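Local atomic coordinates of N-methyltransferase (Streptoalloteichus sp. ATCC 53650, PDB entry 5BSZ), a protein that probably transfers methyl groups from S-adenosylmethionine to the amino nitrogen of a deoxysugar, consistent with a role in making a sugar of kedarcidin. Residues E35-R38 with R39-E43; A193-T197 with G198-F202. One frame throughout, in Å; residues are numbered along the deposited sequence.

Contact 1: E35-R38 with R39-E43; sequences EWVR and RVVRE
Val37 and Val41, one helical turn apart, form the tightly packed side of this contact. Their side chains lie next to each other and point the same way, with Val37 CG1 4.2 Å from Val41 CG2. The same methyl of Val41 also sits 3.2 Å from Val37 O. It lies beside its own backbone N while CG1 is anti to that N (chi1 168°), which turns CG2 back along the helix toward the preceding turn. Short, branched valines suit this buried face because they fill it without long chains to fold away. The backbone carries the i to i+4 bonds of an alpha helix, among them Val41 N to Val37 O at 3.0 Å.

On the partly exposed face of arginines and glutamate, directed bonds replace apolar packing. Here Arg38 grips Glu35 side-on: Arg38 NE meets Glu35 OE2 at 2.8 Å and Arg38 NH2 meets Glu35 OE1 at 2.9 Å. Both bonds lie close to the guanidinium plane and use syn lone pairs, a bidentate salt bridge that holds the two groups nearly coplanar. Arg39 CA lies over one face of that guanidinium. Were Arg38 replaced by an alanine, the Glu35 carboxylate would probably lose both its donors here and be freer to turn. The guanidinium ends of Arg38 and Arg42 approach as like charges, NH1 to NH1 4.4 Å, and Arg42 sends its NE to Ala48 O.

Helix 30-44 presses its valine face onto the mixed sheet, Val41 against Val143 and Val145 of strand 143-146 and Val40 against Val242 of strand 240-245, while Arg39 reaches Asp232 in a salt bridge.

Contact 2: A193-T197 with G198-F202; sequences AADAT and GVRHF
The guanidinium of Arg200 and the hydroxyl of Thr197 meet obliquely, Arg200 NH2 lying 3.2 Å from Thr197 OG1, while Asp195 OD2 stands well out of the guanidinium plane and 4.5 Å from Arg200 NH2, so that it offers charge attraction and no directed bond. The Asp195 carboxylate is used at both oxygens. OD2 accepts from Thr197 N at 2.7 Å, on the anti side and 32° out of the carboxylate plane, and OD1 pairs with Arg170. With CG set between the backbone N and the carbonyl carbon (chi1 57°), the carboxylate folds over the bend and closes an Asx turn.

This bend is the type I turn of a beta hairpin with a two-residue loop, running from Asp195 to Gly198 and joining strands 184-195 and 198-209. Gly198 N donates to Asp195 O from above the carbonyl plane, and Asp195 N returns a bond to Gly198 O at 3.0 Å. Glycine suits the exit because a side chain at its backbone angles would run into Thr197 O. Farther along, Ala193 and Arg200 form a hydrogen-bonded pair, Arg200 N to Ala193 O at 2.8 Å. Between this pair and Asp195-Gly198, Ala194 and Val199 make a non-hydrogen-bonded pair, Ala194 CB 4.1 Å from Val199 CG2, small and apolar as befits residues that pack on a neighbouring subunit, Ala194 on its Leu175 and Val199 on its His190. Strand 198-209 continues the sheet into a different neighbouring subunit, Val199 to Phe202 pairing antiparallel with a strand of that chain.

The two contacts lie on opposite sides of the chain's centre, their own centres about 42 Å apart, and share no element. Contact 1 belongs to helix 30-44, packed on the mixed sheet of the methyltransferase domain; contact 2 closes a hairpin of the separate antiparallel sheet. Contact 1 has a buried valine face, covered by its own chain, and a partly exposed polar face; no other subunit of the assembly touches it. Contact 2 has an exposed turn at Ala196 and Thr197, while its buried strand residues largely meet other subunits. Chemistry follows place: contact 1 adds a bidentate carboxylate-guanidinium pair to its helical bonds, while contact 2 depends on cross-strand backbone bonds and a carboxylate folded into the turn.

Contact 1: E35-R38 with R39-E43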
# COMPACT_ATOMS: atom_id res chain seq x y z
N GLU A 35 11.74 -13.86 -36.28
CA GLU A 35 12.75 -14.30 -37.23
C GLU A 35 13.59 -15.47 -36.76
O GLU A 35 13.86 -16.42 -37.54
CB GLU A 35 13.57 -13.08 -37.70
CG GLU A 35 14.73 -13.35 -38.65
CD GLU A 35 14.31 -14.11 -39.90
OE1 GLU A 35 15.16 -14.88 -40.41
OE2 GLU A 35 13.11 -14.05 -40.29
N TRP A 36 14.04 -15.44 -35.49
CA TRP A 36 14.71 -16.64 -34.97
C TRP A 36 13.91 -17.90 -35.23
O TRP A 36 14.43 -18.92 -35.67
CB TRP A 36 14.96 -16.63 -33.47
CG TRP A 36 15.70 -15.47 -32.93
CD1 TRP A 36 16.60 -14.67 -33.57
CD2 TRP A 36 15.60 -14.97 -31.58
NE1 TRP A 36 17.04 -13.67 -32.72
CE2 TRP A 36 16.48 -13.85 -31.49
CE3 TRP A 36 14.88 -15.36 -30.45
CZ2 TRP A 36 16.64 -13.13 -30.31
CZ3 TRP A 36 15.04 -14.63 -29.26
CH2 TRP A 36 15.92 -13.54 -29.21
N VAL A 37 12.63 -17.86 -34.86
CA VAL A 37 11.77 -19.03 -34.96
C VAL A 37 11.65 -19.45 -36.44
O VAL A 37 11.87 -20.62 -36.78
CB VAL A 37 10.35 -18.74 -34.40
CG1 VAL A 37 9.44 -19.95 -34.62
CG2 VAL A 37 10.42 -18.39 -32.91
N ARG A 38 11.32 -18.51 -37.31
CA ARG A 38 11.11 -18.79 -38.74
C ARG A 38 12.34 -19.51 -39.33
O ARG A 38 12.26 -20.55 -39.99
CB ARG A 38 10.84 -17.48 -39.50
CG ARG A 38 10.71 -17.69 -41.03
CD ARG A 38 10.88 -16.40 -41.83
NE ARG A 38 12.31 -16.14 -41.94
CZ ARG A 38 13.14 -16.81 -42.75
NH1 ARG A 38 12.67 -17.68 -43.65
NH2 ARG A 38 14.44 -16.56 -42.68
N ARG A 39 13.50 -18.95 -39.02
CA ARG A 39 14.78 -19.40 -39.57
C ARG A 39 15.13 -20.79 -39.09
O ARG A 39 15.47 -21.66 -39.89
CB ARG A 39 15.88 -18.40 -39.19
CG ARG A 39 17.27 -18.68 -39.71
CD ARG A 39 18.30 -17.80 -39.01
NE ARG A 39 19.40 -18.63 -38.54
CZ ARG A 39 20.66 -18.25 -38.43
NH1 ARG A 39 21.57 -19.12 -38.00
NH2 ARG A 39 21.02 -17.01 -38.72
N VAL A 40 15.07 -21.01 -37.77
CA VAL A 40 15.43 -22.30 -37.21
C VAL A 40 14.45 -23.41 -37.69
O VAL A 40 14.82 -24.56 -37.93
CB VAL A 40 15.41 -22.22 -35.66
CG1 VAL A 40 15.40 -23.60 -35.06
CG2 VAL A 40 16.59 -21.42 -35.11
N VAL A 41 13.17 -23.08 -37.79
CA VAL A 41 12.15 -24.01 -38.31
C VAL A 41 12.37 -24.32 -39.82
O VAL A 41 12.41 -25.48 -40.22
CB VAL A 41 10.73 -23.44 -38.08
CG1 VAL A 41 9.67 -24.23 -38.86
CG2 VAL A 41 10.41 -23.49 -36.57
N ARG A 42 12.53 -23.29 -40.64
CA ARG A 42 12.67 -23.51 -42.08
C ARG A 42 13.96 -24.22 -42.45
O ARG A 42 13.96 -25.05 -43.36
CB ARG A 42 12.46 -22.22 -42.83
CG ARG A 42 11.03 -21.71 -42.81
CD ARG A 42 10.17 -22.49 -43.80
NE ARG A 42 8.76 -22.06 -43.80
CZ ARG A 42 8.32 -20.91 -44.27
NH1 ARG A 42 9.12 -20.01 -44.82
NH2 ARG A 42 7.03 -20.62 -44.23
N GLU A 43 15.04 -24.00 -41.70
CA GLU A 43 16.24 -24.82 -41.89
C GLU A 43 15.98 -26.30 -41.73
O GLU A 43 16.66 -27.08 -42.37
CB GLU A 43 17.39 -24.53 -40.91
CG GLU A 43 18.01 -23.16 -41.02
CD GLU A 43 19.10 -22.92 -39.96
OE1 GLU A 43 19.02 -23.36 -38.80
OE2 GLU A 43 20.04 -22.18 -40.28

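Contact 2: A193-T197 with G198-F202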
# COMPACT_ATOMS: atom_id res chain seq x y z
N ALA A 193 0.63 5.26 -12.16
CA ALA A 193 -0.05 5.98 -13.23
C ALA A 193 -0.85 7.13 -12.66
O ALA A 193 -1.51 6.95 -11.65
CB ALA A 193 -1.01 5.07 -13.96
N ALA A 194 -0.92 8.22 -13.43
CA ALA A 194 -1.65 9.41 -13.04
C ALA A 194 -2.35 9.99 -14.26
O ALA A 194 -1.76 10.03 -15.33
CB ALA A 194 -0.71 10.40 -12.41
N ASP A 195 -3.65 10.26 -14.12
CA ASP A 195 -4.44 10.98 -15.12
C ASP A 195 -5.51 11.77 -14.38
O ASP A 195 -5.42 11.92 -13.16
CB ASP A 195 -5.10 10.02 -16.13
CG ASP A 195 -5.98 8.97 -15.49
OD1 ASP A 195 -6.03 7.89 -16.08
OD2 ASP A 195 -6.64 9.15 -14.42
N ALA A 196 -6.56 12.17 -15.09
CA ALA A 196 -7.57 13.07 -14.51
C ALA A 196 -8.36 12.35 -13.44
O ALA A 196 -8.99 13.00 -12.60
CB ALA A 196 -8.51 13.62 -15.58
N THR A 197 -8.35 11.02 -13.47
CA THR A 197 -9.10 10.24 -12.51
C THR A 197 -8.32 10.05 -11.20
O THR A 197 -8.90 9.56 -10.23
CB THR A 197 -9.56 8.87 -13.09
OG1 THR A 197 -8.44 8.01 -13.35
CG2 THR A 197 -10.35 9.04 -14.41
N GLY A 198 -7.04 10.38 -11.16
CA GLY A 198 -6.23 10.15 -9.95
C GLY A 198 -4.93 9.41 -10.23
O GLY A 198 -4.42 9.36 -11.36
N VAL A 199 -4.39 8.88 -9.13
CA VAL A 199 -3.14 8.15 -9.14
C VAL A 199 -3.42 6.71 -8.74
O VAL A 199 -4.24 6.43 -7.86
CB VAL A 199 -2.15 8.74 -8.12
CG1 VAL A 199 -0.84 7.98 -8.12
CG2 VAL A 199 -1.89 10.20 -8.45
N ARG A 200 -2.72 5.79 -9.42
CA ARG A 200 -2.80 4.37 -9.09
C ARG A 200 -1.41 3.79 -8.99
O ARG A 200 -0.51 4.29 -9.65
CB ARG A 200 -3.56 3.61 -10.17
CG ARG A 200 -5.00 4.03 -10.17
CD ARG A 200 -5.75 3.52 -11.38
NE ARG A 200 -7.19 3.72 -11.26
CZ ARG A 200 -7.81 4.91 -11.18
NH1 ARG A 200 -9.14 4.92 -11.09
NH2 ARG A 200 -7.15 6.07 -11.19
N HIS A 201 -1.24 2.81 -8.11
CA HIS A 201 0.01 2.08 -7.95
C HIS A 201 -0.29 0.60 -8.16
O HIS A 201 -1.29 0.08 -7.64
CB HIS A 201 0.58 2.31 -6.57
CG HIS A 201 1.76 1.45 -6.23
ND1 HIS A 201 1.90 0.82 -5.02
CD2 HIS A 201 2.85 1.12 -6.94
CE1 HIS A 201 3.03 0.15 -4.99
NE2 HIS A 201 3.62 0.30 -6.16
N PHE A 202 0.54 -0.06 -8.97
CA PHE A 202 0.33 -1.47 -9.27
C PHE A 202 1.63 -2.17 -8.94
O PHE A 202 2.72 -1.62 -9.17
CB PHE A 202 0.05 -1.73 -10.76
CG PHE A 202 -1.13 -1.00 -11.34
CD1 PHE A 202 -2.33 -1.67 -11.57
CD2 PHE A 202 -1.02 0.33 -11.75
CE1 PHE A 202 -3.41 -1.03 -12.18
CE2 PHE A 202 -2.10 0.98 -12.33
CZ PHE A 202 -3.30 0.30 -12.54